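DUF4875 domain-containing protein (Desulfovibrio piger, PDB 4LG3) is of unknown function; it belongs to the DUF4875 family of the CamS-like clan and combines a mixed beta sheet with helices. Local coordinates at residues A[136-141]-A[145-150]; A[154-159]-A[165-170]; A[81-86]-A[129-134]; A[119-122]-A[126-129]. All blocks are in the same frame, centred on the assembly; numbering follows the deposited sequence.

Contact 1: residues A[136-141]-A[145-150]; sequences EMRGKF and GSTDER. With EDO (1,2-ethanediol), chain H.
Phe141 and Asp148 meet at the base of a short two-stranded antiparallel beta hairpin (142-143 with 146-147) that connects helices 125-137 and 149-160, and Asp148 stands at the N-cap of the second helix. The one hydrogen bond between segments 136-141 and 145-150 is between backbones, from Asp148 N to Phe141 O (2.8 Å, N-H...O angle 173°), and the same oxygen receives a CA-H contact from Thr147 CA at 3.4 Å. Phe141 starts toward the 145-150 side but, with chi1 at -67°, its ring leads away from that segment. Met137 O lies at the ring edge, and Leu152 and Ala155 of helix 149-160 pack on the ring. Arg138 behaves quite differently. Its CG projects over the backbone, flanked by N and C, and a bend at chi3 (-63°) carries the guanidinium across the side chain of Thr147 at about a right angle. NH2 passes 3.6 Å from Thr147 OG1, a proximity without a hydrogen bond; the polar partner of that hydroxyl is Gln142 NE2, which also bonds Arg138 O and so ties both flanks of the turn. The Asp148 carboxylate caps a backbone N of the starting helix and forms a salt bridge with Arg151. A 1,2-ethanediol, probably from the crystallisation liquor, lies beside the threonine, its C1 at 3.5 Å from Thr147 OG1, while its O1 lies at the guanidinium edge and accepts a 3.3 Å hydrogen bond from Arg138 NE.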
loop_
_atom_site.group_PDB
_atom_site.type_symbol
_atom_site.label_atom_id
_atom_site.label_comp_id
_atom_site.label_asym_id
_atom_site.label_seq_id
_atom_site.Cartn_x
_atom_site.Cartn_y
_atom_site.Cartn_z
ATOM N N GLU A 136 2.173 9.635 14.233
ATOM C CA GLU A 136 3.080 10.418 15.069
ATOM C C GLU A 136 2.619 10.570 16.501
ATOM O O GLU A 136 3.450 10.649 17.413
ATOM C CB GLU A 136 3.237 11.828 14.486
ATOM C CG GLU A 136 4.228 11.902 13.334
ATOM C CD GLU A 136 4.482 13.275 12.732
ATOM O OE1 GLU A 136 3.911 14.274 13.230
ATOM O OE2 GLU A 136 5.257 13.347 11.750
HETATM N N MSE A 137 1.300 10.660 16.695
HETATM C CA MSE A 137 0.672 11.002 17.969
HETATM C C MSE A 137 0.131 9.833 18.791
HETATM O O MSE A 137 0.056 9.973 20.020
HETATM C CB MSE A 137 -0.488 11.987 17.708
HETATM C CG MSE A 137 -0.039 13.344 17.188
HETATM SE SE MSE A 137 -1.507 14.556 16.758
HETATM C CE MSE A 137 -0.463 15.924 15.999
ATOM N N ARG A 138 -0.265 8.715 18.134
ATOM C CA ARG A 138 -0.930 7.565 18.765
ATOM C C ARG A 138 -0.205 7.003 19.997
ATOM O O ARG A 138 -0.882 6.607 20.953
ATOM C CB ARG A 138 -1.226 6.448 17.768
ATOM C CG ARG A 138 -0.005 5.854 17.090
ATOM C CD ARG A 138 -0.382 4.810 16.070
ATOM N NE ARG A 138 -1.068 3.623 16.618
ATOM C CZ ARG A 138 -0.478 2.650 17.311
ATOM N NH1 ARG A 138 0.812 2.730 17.621
ATOM N NH2 ARG A 138 -1.177 1.599 17.717
ATOM N N GLY A 139 1.134 7.044 19.992
ATOM C CA GLY A 139 1.966 6.611 21.118
ATOM C C GLY A 139 1.695 7.350 22.425
ATOM O O GLY A 139 1.936 6.803 23.504
ATOM N N LYS A 140 1.165 8.594 22.336
ATOM C CA LYS A 140 0.805 9.421 23.497
ATOM C C LYS A 140 -0.652 9.175 23.929
ATOM O O LYS A 140 -1.119 9.791 24.884
ATOM C CB LYS A 140 0.997 10.922 23.174
ATOM C CG LYS A 140 2.427 11.334 22.820
ATOM C CD LYS A 140 2.429 12.570 21.926
ATOM C CE LYS A 140 3.726 12.758 21.180
ATOM N NZ LYS A 140 3.795 11.904 19.973
ATOM N N PHE A 141 -1.375 8.305 23.218
ATOM C CA PHE A 141 -2.786 8.026 23.476
ATOM C C PHE A 141 -3.030 6.525 23.734
ATOM O O PHE A 141 -4.120 6.009 23.443
ATOM C CB PHE A 141 -3.645 8.532 22.287
ATOM C CG PHE A 141 -3.649 10.038 22.167
ATOM C CD1 PHE A 141 -2.641 10.699 21.475
ATOM C CD2 PHE A 141 -4.625 10.802 22.799
ATOM C CE1 PHE A 141 -2.611 12.098 21.412
ATOM C CE2 PHE A 141 -4.605 12.202 22.721
ATOM C CZ PHE A 141 -3.602 12.840 22.023
ATOM N N GLY A 145 -3.114 -1.014 26.530
ATOM C CA GLY A 145 -2.687 -1.678 25.298
ATOM C C GLY A 145 -3.460 -1.336 24.039
ATOM O O GLY A 145 -3.320 -2.020 23.019
ATOM N N SER A 146 -4.293 -0.289 24.089
ATOM C CA SER A 146 -5.071 0.127 22.918
ATOM C C SER A 146 -5.134 1.648 22.817
ATOM O O SER A 146 -5.062 2.348 23.831
ATOM C CB SER A 146 -6.471 -0.473 22.940
ATOM O OG SER A 146 -7.021 -0.380 24.242
ATOM N N THR A 147 -5.233 2.155 21.580
ATOM C CA THR A 147 -5.316 3.583 21.306
ATOM C C THR A 147 -6.665 4.114 21.784
ATOM O O THR A 147 -7.708 3.535 21.459
ATOM C CB THR A 147 -5.116 3.846 19.800
ATOM O OG1 THR A 147 -3.846 3.346 19.374
ATOM C CG2 THR A 147 -5.245 5.317 19.429
ATOM N N ASP A 148 -6.641 5.220 22.543
ATOM C CA ASP A 148 -7.850 5.921 22.957
ATOM C C ASP A 148 -8.258 6.751 21.726
ATOM O O ASP A 148 -7.799 7.892 21.553
ATOM C CB ASP A 148 -7.579 6.764 24.222
ATOM C CG ASP A 148 -8.740 7.580 24.759
ATOM O OD1 ASP A 148 -9.799 7.647 24.077
ATOM O OD2 ASP A 148 -8.586 8.171 25.843
ATOM N N GLU A 149 -9.044 6.121 20.822
ATOM C CA GLU A 149 -9.462 6.703 19.549
ATOM C C GLU A 149 -10.189 8.037 19.721
ATOM O O GLU A 149 -9.901 8.976 18.975
ATOM C CB GLU A 149 -10.335 5.724 18.760
ATOM C CG GLU A 149 -9.516 4.668 18.034
ATOM C CD GLU A 149 -10.352 3.625 17.331
ATOM O OE1 GLU A 149 -10.853 3.910 16.222
ATOM O OE2 GLU A 149 -10.529 2.526 17.902
ATOM N N ARG A 150 -11.100 8.120 20.722
ATOM C CA ARG A 150 -11.904 9.301 21.054
ATOM C C ARG A 150 -11.013 10.538 21.252
ATOM O O ARG A 150 -11.225 11.559 20.591
ATOM C CB ARG A 150 -12.738 9.033 22.328
ATOM C CG ARG A 150 -13.867 10.026 22.556
ATOM C CD ARG A 150 -14.261 10.053 24.018
ATOM N NE ARG A 150 -13.249 10.694 24.864
ATOM C CZ ARG A 150 -13.531 11.517 25.872
ATOM N NH1 ARG A 150 -14.793 11.806 26.170
ATOM N NH2 ARG A 150 -12.556 12.053 26.594
HETATM C C1 EDO H . -5.294 2.229 16.387
HETATM O O1 EDO H . -4.116 2.792 15.767
HETATM C C2 EDO H . -6.558 2.172 15.418
HETATM O O2 EDO H . -6.201 2.089 14.002
#

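Contact 2: residues A[154-159]-A[165-170]; sequences AAIAKK and EKVMLN
No flat side chain takes part where Ile156 and Ala157 meet Val167, and there are no faces or edges to match: the surfaces are methyl groups and short aliphatic branches. A neighbouring ring is that of Trp134 of helix 125-137, against which Ile156 also packs. Val167 comes from the loop that follows helix 149-160, just past a short 3-10 turn, and directs its two methyls at the helix. CG1, anti to the backbone N (chi1 175°), takes the Ile156 side and touches Ile156 CD1 at 3.8 Å. Behind that tip the same methyl lies 3.9 Å from Ile156 CB, which means that it rests along the isoleucine and not merely against its end. The other branch, CG2, settles between the two helix residues: it is 4.0 Å from Ile156 CG2, 4.0 Å from the backbone Ala157 N, and 4.3 Å from Ala157 CB. Ile156 presents CD1, CB and CG2 together to Val167 CG1, CG2 pointing opposite to its own N and CD1 extending from the other branch. The small alanine is consistent with the close approach of the backbones, the CA atoms of Ala157 and Val167 being 6.7 Å apart. Nearby, Leu133 of helix 125-137 packs on Ile156, while Ile162 and Ala164 of the connecting turn touch Val167 and Ala157 respectively. Lys153, earlier on helix 149-160, gives Val167 O a weak hydrogen bond. Between the two segments themselves there is no hydrogen bond or ion pair, so they associate by dispersion and the exclusion of water, an interaction that sets proximity more than exact direction.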
loop_
_atom_site.group_PDB
_atom_site.type_symbol
_atom_site.label_atom_id
_atom_site.label_comp_id
_atom_site.label_asym_id
_atom_site.label_seq_id
_atom_site.Cartn_x
_atom_site.Cartn_y
_atom_site.Cartn_z
ATOM N N ALA A 154 -10.029 13.681 18.567
ATOM C CA ALA A 154 -10.269 15.051 19.036
ATOM C C ALA A 154 -9.023 15.954 18.926
ATOM O O ALA A 154 -9.155 17.111 18.522
ATOM C CB ALA A 154 -10.757 15.033 20.471
ATOM N N ALA A 155 -7.828 15.433 19.287
ATOM C CA ALA A 155 -6.571 16.179 19.235
ATOM C C ALA A 155 -6.168 16.491 17.790
ATOM O O ALA A 155 -5.625 17.570 17.544
ATOM C CB ALA A 155 -5.472 15.399 19.935
ATOM N N ILE A 156 -6.439 15.555 16.833
ATOM C CA ILE A 156 -6.126 15.761 15.409
ATOM C C ILE A 156 -7.106 16.807 14.882
ATOM O O ILE A 156 -6.688 17.769 14.244
ATOM C CB ILE A 156 -6.100 14.435 14.566
ATOM C CG1 ILE A 156 -4.989 13.478 15.063
ATOM C CG2 ILE A 156 -5.908 14.717 13.059
ATOM C CD1 ILE A 156 -5.173 12.028 14.688
ATOM N N ALA A 157 -8.391 16.659 15.237
ATOM C CA ALA A 157 -9.474 17.576 14.873
ATOM C C ALA A 157 -9.157 18.998 15.318
ATOM O O ALA A 157 -9.274 19.914 14.510
ATOM C CB ALA A 157 -10.781 17.114 15.493
ATOM N N LYS A 158 -8.698 19.174 16.576
ATOM C CA LYS A 158 -8.343 20.467 17.164
ATOM C C LYS A 158 -7.144 21.093 16.457
ATOM O O LYS A 158 -7.094 22.310 16.299
ATOM C CB LYS A 158 -8.039 20.319 18.664
ATOM C CG LYS A 158 -8.155 21.637 19.431
ATOM C CD LYS A 158 -8.204 21.429 20.925
ATOM C CE LYS A 158 -8.955 22.547 21.611
ATOM N NZ LYS A 158 -9.305 22.218 23.022
ATOM N N LYS A 159 -6.189 20.265 16.037
ATOM C CA LYS A 159 -4.981 20.705 15.354
ATOM C C LYS A 159 -5.279 21.161 13.908
ATOM O O LYS A 159 -4.764 22.188 13.467
ATOM C CB LYS A 159 -3.945 19.562 15.350
ATOM C CG LYS A 159 -2.503 20.045 15.343
ATOM C CD LYS A 159 -1.576 19.108 14.588
ATOM C CE LYS A 159 -0.132 19.491 14.810
ATOM N NZ LYS A 159 0.690 19.301 13.583
ATOM N N GLU A 165 -15.247 13.470 13.253
ATOM C CA GLU A 165 -15.886 12.395 12.488
ATOM C C GLU A 165 -15.214 12.226 11.089
ATOM O O GLU A 165 -15.473 11.236 10.392
ATOM C CB GLU A 165 -17.413 12.593 12.382
ATOM C CG GLU A 165 -17.862 13.860 11.672
ATOM C CD GLU A 165 -19.367 14.026 11.602
ATOM O OE1 GLU A 165 -20.048 13.107 11.089
ATOM O OE2 GLU A 165 -19.867 15.080 12.057
ATOM N N LYS A 166 -14.338 13.182 10.724
ATOM C CA LYS A 166 -13.547 13.182 9.499
ATOM C C LYS A 166 -12.133 12.622 9.792
ATOM O O LYS A 166 -11.354 12.440 8.863
ATOM C CB LYS A 166 -13.470 14.615 8.917
ATOM C CG LYS A 166 -14.093 14.793 7.530
ATOM C CD LYS A 166 -13.129 14.387 6.391
ATOM C CE LYS A 166 -13.693 14.591 4.997
ATOM N NZ LYS A 166 -12.727 14.160 3.942
ATOM N N VAL A 167 -11.818 12.326 11.084
ATOM C CA VAL A 167 -10.518 11.812 11.534
ATOM C C VAL A 167 -10.559 10.277 11.703
ATOM O O VAL A 167 -11.263 9.754 12.561
ATOM C CB VAL A 167 -10.025 12.519 12.839
ATOM C CG1 VAL A 167 -8.738 11.896 13.372
ATOM C CG2 VAL A 167 -9.835 14.013 12.619
HETATM N N MSE A 168 -9.767 9.573 10.886
HETATM C CA MSE A 168 -9.599 8.120 10.889
HETATM C C MSE A 168 -8.343 7.758 10.142
HETATM O O MSE A 168 -7.920 8.497 9.242
HETATM C CB MSE A 168 -10.804 7.393 10.293
HETATM C CG MSE A 168 -11.021 7.659 8.810
HETATM SE SE MSE A 168 -12.890 7.405 8.429
HETATM C CE MSE A 168 -13.573 9.050 9.154
ATOM N N LEU A 169 -7.738 6.622 10.524
ATOM C CA LEU A 169 -6.532 6.125 9.902
ATOM C C LEU A 169 -6.859 5.555 8.520
ATOM O O LEU A 169 -6.117 5.814 7.567
ATOM C CB LEU A 169 -5.832 5.076 10.802
ATOM C CG LEU A 169 -4.569 4.353 10.226
ATOM C CD1 LEU A 169 -3.417 5.339 9.867
ATOM C CD2 LEU A 169 -4.118 3.242 11.119
ATOM N N ASN A 170 -7.965 4.784 8.419
ATOM C CA ASN A 170 -8.357 4.103 7.197
ATOM C C ASN A 170 -9.697 4.673 6.651
ATOM O O ASN A 170 -10.774 4.148 6.970
ATOM C CB ASN A 170 -8.425 2.582 7.446
ATOM C CG ASN A 170 -7.928 1.741 6.290
ATOM O OD1 ASN A 170 -8.039 2.098 5.105
ATOM N ND2 ASN A 170 -7.361 0.594 6.620
#

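Contact 3: residues A[81-86]-A[129-134]; sequences DSQPGP and KIQCLW. With EDO (1,2-ethanediol), chain H.
The loop of the beta hairpin formed by strands 75-81 and 92-98 meets helix 125-137 through a polar side-chain network in which Ser82 and Gln83 converge on the amide of Gln131. Ser82 OG donates to Gln131 OE1 over 2.6 Å, approaching at 125° to the C=O bond and tilted 16° from the carbonyl plane. The same hydroxyl oxygen is also bonded to Thr91 N. Gln131 stretches out to meet it, and its NE2 bonds Leu169 O and Thr91 OG1, which engages both ends of this buried amide and should fix its rotation. Gln83 runs alongside in the reverse direction, the two amide planes 26° apart. Its NE2 lies 3.4 Å from Gln131 CB and makes only a weak bond to Gln131 OE1, also 3.4 Å long; the principal partner of that NE2 is Leu128 O, one turn before Cys132, whose N is 3.7 Å away. The glutamine thus adds a donor to a carbonyl on the flank of the helix. Further along, Trp134 NE1 donates to O1 of the 1,2-ethanediol at 3.0 Å. Helix 125-137 therefore lies between two partners: the hairpin loop meets Gln131 and Cys132, while Ile130, Leu133 and Trp134 pack against helix 149-160.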
loop_
_atom_site.group_PDB
_atom_site.type_symbol
_atom_site.label_atom_id
_atom_site.label_comp_id
_atom_site.label_asym_id
_atom_site.label_seq_id
_atom_site.Cartn_x
_atom_site.Cartn_y
_atom_site.Cartn_z
ATOM N N ASP A 81 1.383 1.090 -0.331
ATOM C CA ASP A 81 0.957 1.856 0.845
ATOM C C ASP A 81 0.528 3.280 0.451
ATOM O O ASP A 81 0.969 3.791 -0.571
ATOM C CB ASP A 81 2.052 1.898 1.923
ATOM C CG ASP A 81 2.342 0.556 2.553
ATOM O OD1 ASP A 81 1.375 -0.130 2.968
ATOM O OD2 ASP A 81 3.539 0.214 2.689
ATOM N N SER A 82 -0.332 3.906 1.268
ATOM C CA SER A 82 -0.867 5.259 1.048
ATOM C C SER A 82 0.229 6.318 1.033
ATOM O O SER A 82 0.077 7.350 0.379
ATOM C CB SER A 82 -1.906 5.608 2.107
ATOM O OG SER A 82 -1.362 5.522 3.415
ATOM N N GLN A 83 1.326 6.061 1.742
ATOM C CA GLN A 83 2.465 6.957 1.858
ATOM C C GLN A 83 3.585 6.300 2.673
ATOM O O GLN A 83 3.321 5.324 3.380
ATOM C CB GLN A 83 2.017 8.274 2.547
ATOM C CG GLN A 83 1.542 8.123 3.997
ATOM C CD GLN A 83 1.093 9.410 4.596
ATOM O OE1 GLN A 83 1.561 10.501 4.274
ATOM N NE2 GLN A 83 0.155 9.316 5.465
ATOM N N PRO A 84 4.834 6.825 2.649
ATOM C CA PRO A 84 5.860 6.287 3.575
ATOM C C PRO A 84 5.447 6.571 5.028
ATOM O O PRO A 84 4.773 7.553 5.304
ATOM C CB PRO A 84 7.128 7.071 3.208
ATOM C CG PRO A 84 6.839 7.700 1.901
ATOM C CD PRO A 84 5.369 7.960 1.871
ATOM N N GLY A 85 5.844 5.726 5.943
ATOM C CA GLY A 85 5.510 5.941 7.340
ATOM C C GLY A 85 5.497 4.689 8.187
ATOM O O GLY A 85 5.693 3.589 7.667
ATOM N N PRO A 86 5.244 4.830 9.508
ATOM C CA PRO A 86 5.178 3.629 10.376
ATOM C C PRO A 86 3.915 2.800 10.089
ATOM O O PRO A 86 3.080 3.213 9.288
ATOM C CB PRO A 86 5.186 4.215 11.797
ATOM C CG PRO A 86 4.609 5.586 11.638
ATOM C CD PRO A 86 4.997 6.073 10.270
ATOM N N LYS A 129 -2.513 13.531 5.559
ATOM C CA LYS A 129 -2.039 14.321 6.692
ATOM C C LYS A 129 -2.609 13.738 7.990
ATOM O O LYS A 129 -1.870 13.643 8.972
ATOM C CB LYS A 129 -2.430 15.817 6.529
ATOM C CG LYS A 129 -1.938 16.758 7.642
ATOM C CD LYS A 129 -0.478 17.193 7.455
ATOM C CE LYS A 129 0.286 17.276 8.762
ATOM N NZ LYS A 129 1.761 17.208 8.548
ATOM N N ILE A 130 -3.895 13.324 7.992
ATOM C CA ILE A 130 -4.549 12.760 9.181
ATOM C C ILE A 130 -3.806 11.471 9.584
ATOM O O ILE A 130 -3.519 11.279 10.780
ATOM C CB ILE A 130 -6.085 12.535 8.967
ATOM C CG1 ILE A 130 -6.840 13.868 8.862
ATOM C CG2 ILE A 130 -6.700 11.680 10.082
ATOM C CD1 ILE A 130 -8.295 13.749 8.373
ATOM N N GLN A 131 -3.464 10.619 8.573
ATOM C CA GLN A 131 -2.713 9.349 8.721
ATOM C C GLN A 131 -1.342 9.573 9.321
ATOM O O GLN A 131 -0.921 8.820 10.193
ATOM C CB GLN A 131 -2.526 8.661 7.365
ATOM C CG GLN A 131 -3.785 8.028 6.836
ATOM C CD GLN A 131 -3.459 7.104 5.712
ATOM O OE1 GLN A 131 -2.517 7.323 4.942
ATOM N NE2 GLN A 131 -4.234 6.055 5.594
ATOM N N CYS A 132 -0.664 10.617 8.847
ATOM C CA CYS A 132 0.652 11.026 9.317
ATOM C C CYS A 132 0.578 11.476 10.798
ATOM O O CYS A 132 1.403 11.029 11.607
ATOM C CB CYS A 132 1.222 12.121 8.422
ATOM S SG CYS A 132 2.886 12.660 8.892
ATOM N N LEU A 133 -0.435 12.306 11.155
ATOM C CA LEU A 133 -0.645 12.754 12.529
ATOM C C LEU A 133 -1.000 11.579 13.423
ATOM O O LEU A 133 -0.405 11.448 14.482
ATOM C CB LEU A 133 -1.709 13.842 12.620
ATOM C CG LEU A 133 -1.407 15.179 11.935
ATOM C CD1 LEU A 133 -2.527 16.167 12.166
ATOM C CD2 LEU A 133 -0.091 15.764 12.400
ATOM N N TRP A 134 -1.893 10.676 12.954
ATOM C CA TRP A 134 -2.282 9.433 13.637
ATOM C C TRP A 134 -1.034 8.656 14.050
ATOM O O TRP A 134 -0.866 8.370 15.230
ATOM C CB TRP A 134 -3.168 8.557 12.722
ATOM C CG TRP A 134 -3.854 7.432 13.444
ATOM C CD1 TRP A 134 -3.312 6.227 13.794
ATOM C CD2 TRP A 134 -5.193 7.437 13.965
ATOM N NE1 TRP A 134 -4.232 5.475 14.488
ATOM C CE2 TRP A 134 -5.396 6.193 14.610
ATOM C CE3 TRP A 134 -6.257 8.362 13.921
ATOM C CZ2 TRP A 134 -6.631 5.838 15.187
ATOM C CZ3 TRP A 134 -7.469 8.021 14.508
ATOM C CH2 TRP A 134 -7.650 6.775 15.135
HETATM C C1 EDO H . -5.294 2.229 16.387
HETATM O O1 EDO H . -4.116 2.792 15.767
HETATM C C2 EDO H . -6.558 2.172 15.418
HETATM O O2 EDO H . -6.201 2.089 14.002
#

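Contact 4: residues A[119-122]-A[126-129]; sequences TPRG and QELK
Arg121 reaches from the loop after strand 113-118 to Glu127, in the first turn of helix 125-137, and meets it in a two-pronged, end-on salt bridge. From CB the chain first folds in above its own main chain (chi1 59°), then runs extended through CG, CD and NE, a stem that touches no atom of the helix segment; Val172 packs on this arginine. Contact begins at the guanidinium. NH1 donates to Glu127 OE1 at 2.8 Å (171°), and NH2 to Glu127 OE2 at 2.9 Å. Each oxygen uses its syn lone pair, and the two flat groups are nearly coplanar, 4° apart. NH1 has a second acceptor, Gly122 O at 2.9 Å, which lies tilted from the guanidinium plane and ties the arginine's end back to its own loop. Glu127 OE1 in turn accepts Thr124 N, the side-chain-to-backbone bond that a capping box uses. With three donors around it, the buried carboxylate should be held in position and rotation; the guanidinium, together with the nearby helix start, would be expected to favour its ionised form and compensate its charge.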
loop_
_atom_site.group_PDB
_atom_site.type_symbol
_atom_site.label_atom_id
_atom_site.label_comp_id
_atom_site.label_asym_id
_atom_site.label_seq_id
_atom_site.Cartn_x
_atom_site.Cartn_y
_atom_site.Cartn_z
ATOM N N THR A 119 -8.069 -0.365 -3.445
ATOM C CA THR A 119 -9.076 0.527 -2.866
ATOM C C THR A 119 -9.838 1.189 -4.042
ATOM O O THR A 119 -9.262 1.332 -5.128
ATOM C CB THR A 119 -8.415 1.563 -1.933
ATOM O OG1 THR A 119 -7.342 2.195 -2.618
ATOM C CG2 THR A 119 -7.926 0.979 -0.632
ATOM N N PRO A 120 -11.098 1.651 -3.873
ATOM C CA PRO A 120 -11.797 2.279 -5.029
ATOM C C PRO A 120 -11.131 3.563 -5.542
ATOM O O PRO A 120 -11.416 3.983 -6.655
ATOM C CB PRO A 120 -13.210 2.550 -4.505
ATOM C CG PRO A 120 -13.130 2.432 -3.017
ATOM C CD PRO A 120 -11.975 1.541 -2.685
ATOM N N ARG A 121 -10.236 4.167 -4.743
ATOM C CA ARG A 121 -9.471 5.405 -5.029
ATOM C C ARG A 121 -8.291 5.541 -4.083
ATOM O O ARG A 121 -8.244 4.839 -3.067
ATOM C CB ARG A 121 -10.375 6.646 -4.866
ATOM C CG ARG A 121 -10.991 6.797 -3.465
ATOM C CD ARG A 121 -11.465 8.212 -3.204
ATOM N NE ARG A 121 -12.080 8.373 -1.883
ATOM C CZ ARG A 121 -11.462 8.864 -0.812
ATOM N NH1 ARG A 121 -10.194 9.244 -0.881
ATOM N NH2 ARG A 121 -12.113 8.993 0.332
ATOM N N GLY A 122 -7.400 6.488 -4.374
ATOM C CA GLY A 122 -6.308 6.847 -3.472
ATOM C C GLY A 122 -6.798 7.851 -2.441
ATOM O O GLY A 122 -8.003 8.081 -2.327
ATOM N N GLN A 126 -5.487 15.814 2.701
ATOM C CA GLN A 126 -6.009 15.910 4.068
ATOM C C GLN A 126 -6.068 14.535 4.743
ATOM O O GLN A 126 -5.678 14.410 5.902
ATOM C CB GLN A 126 -7.377 16.570 4.088
ATOM C CG GLN A 126 -7.692 17.153 5.447
ATOM C CD GLN A 126 -9.129 17.504 5.587
ATOM O OE1 GLN A 126 -10.011 16.643 5.532
ATOM N NE2 GLN A 126 -9.384 18.768 5.835
ATOM N N GLU A 127 -6.523 13.508 4.000
ATOM C CA GLU A 127 -6.594 12.123 4.491
ATOM C C GLU A 127 -5.188 11.601 4.827
ATOM O O GLU A 127 -4.995 10.957 5.857
ATOM C CB GLU A 127 -7.285 11.223 3.468
ATOM C CG GLU A 127 -8.807 11.323 3.501
ATOM C CD GLU A 127 -9.543 10.708 2.321
ATOM O OE1 GLU A 127 -8.934 10.527 1.243
ATOM O OE2 GLU A 127 -10.762 10.475 2.456
ATOM N N LEU A 128 -4.215 11.938 3.989
ATOM C CA LEU A 128 -2.814 11.555 4.145
ATOM C C LEU A 128 -2.163 12.259 5.332
ATOM O O LEU A 128 -1.387 11.635 6.058
ATOM C CB LEU A 128 -2.042 11.845 2.848
ATOM C CG LEU A 128 -2.350 10.929 1.647
ATOM C CD1 LEU A 128 -1.765 11.503 0.387
ATOM C CD2 LEU A 128 -1.856 9.520 1.876
ATOM N N LYS A 129 -2.513 13.531 5.559
ATOM C CA LYS A 129 -2.039 14.321 6.692
ATOM C C LYS A 129 -2.609 13.738 7.990
ATOM O O LYS A 129 -1.870 13.643 8.972
ATOM C CB LYS A 129 -2.430 15.817 6.529
ATOM C CG LYS A 129 -1.938 16.758 7.642
ATOM C CD LYS A 129 -0.478 17.193 7.455
ATOM C CE LYS A 129 0.286 17.276 8.762
ATOM N NZ LYS A 129 1.761 17.208 8.548
#

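Helix 125-137 is the common element of contacts 1, 3 and 4, while helix 149-160 is shared by contacts 1 and 2. Contact 1 is a surface contact, its centre about 22 Å from the centre of the chain, and relies on a backbone bond at a turn; contact 2, nearly as peripheral, is nevertheless buried and wholly apolar. Nearer the centre, contacts 3 and 4 link the helix to loops of the mixed sheet with polar side chains, an amide network in one and a charged pair in the other. Packing of Ser82 O on Leu128 CD2 joins 3 with 4, Lys166 O on Ile130 CD1 joins 2 with 3, and Met137 against Lys159 joins 1 with 2.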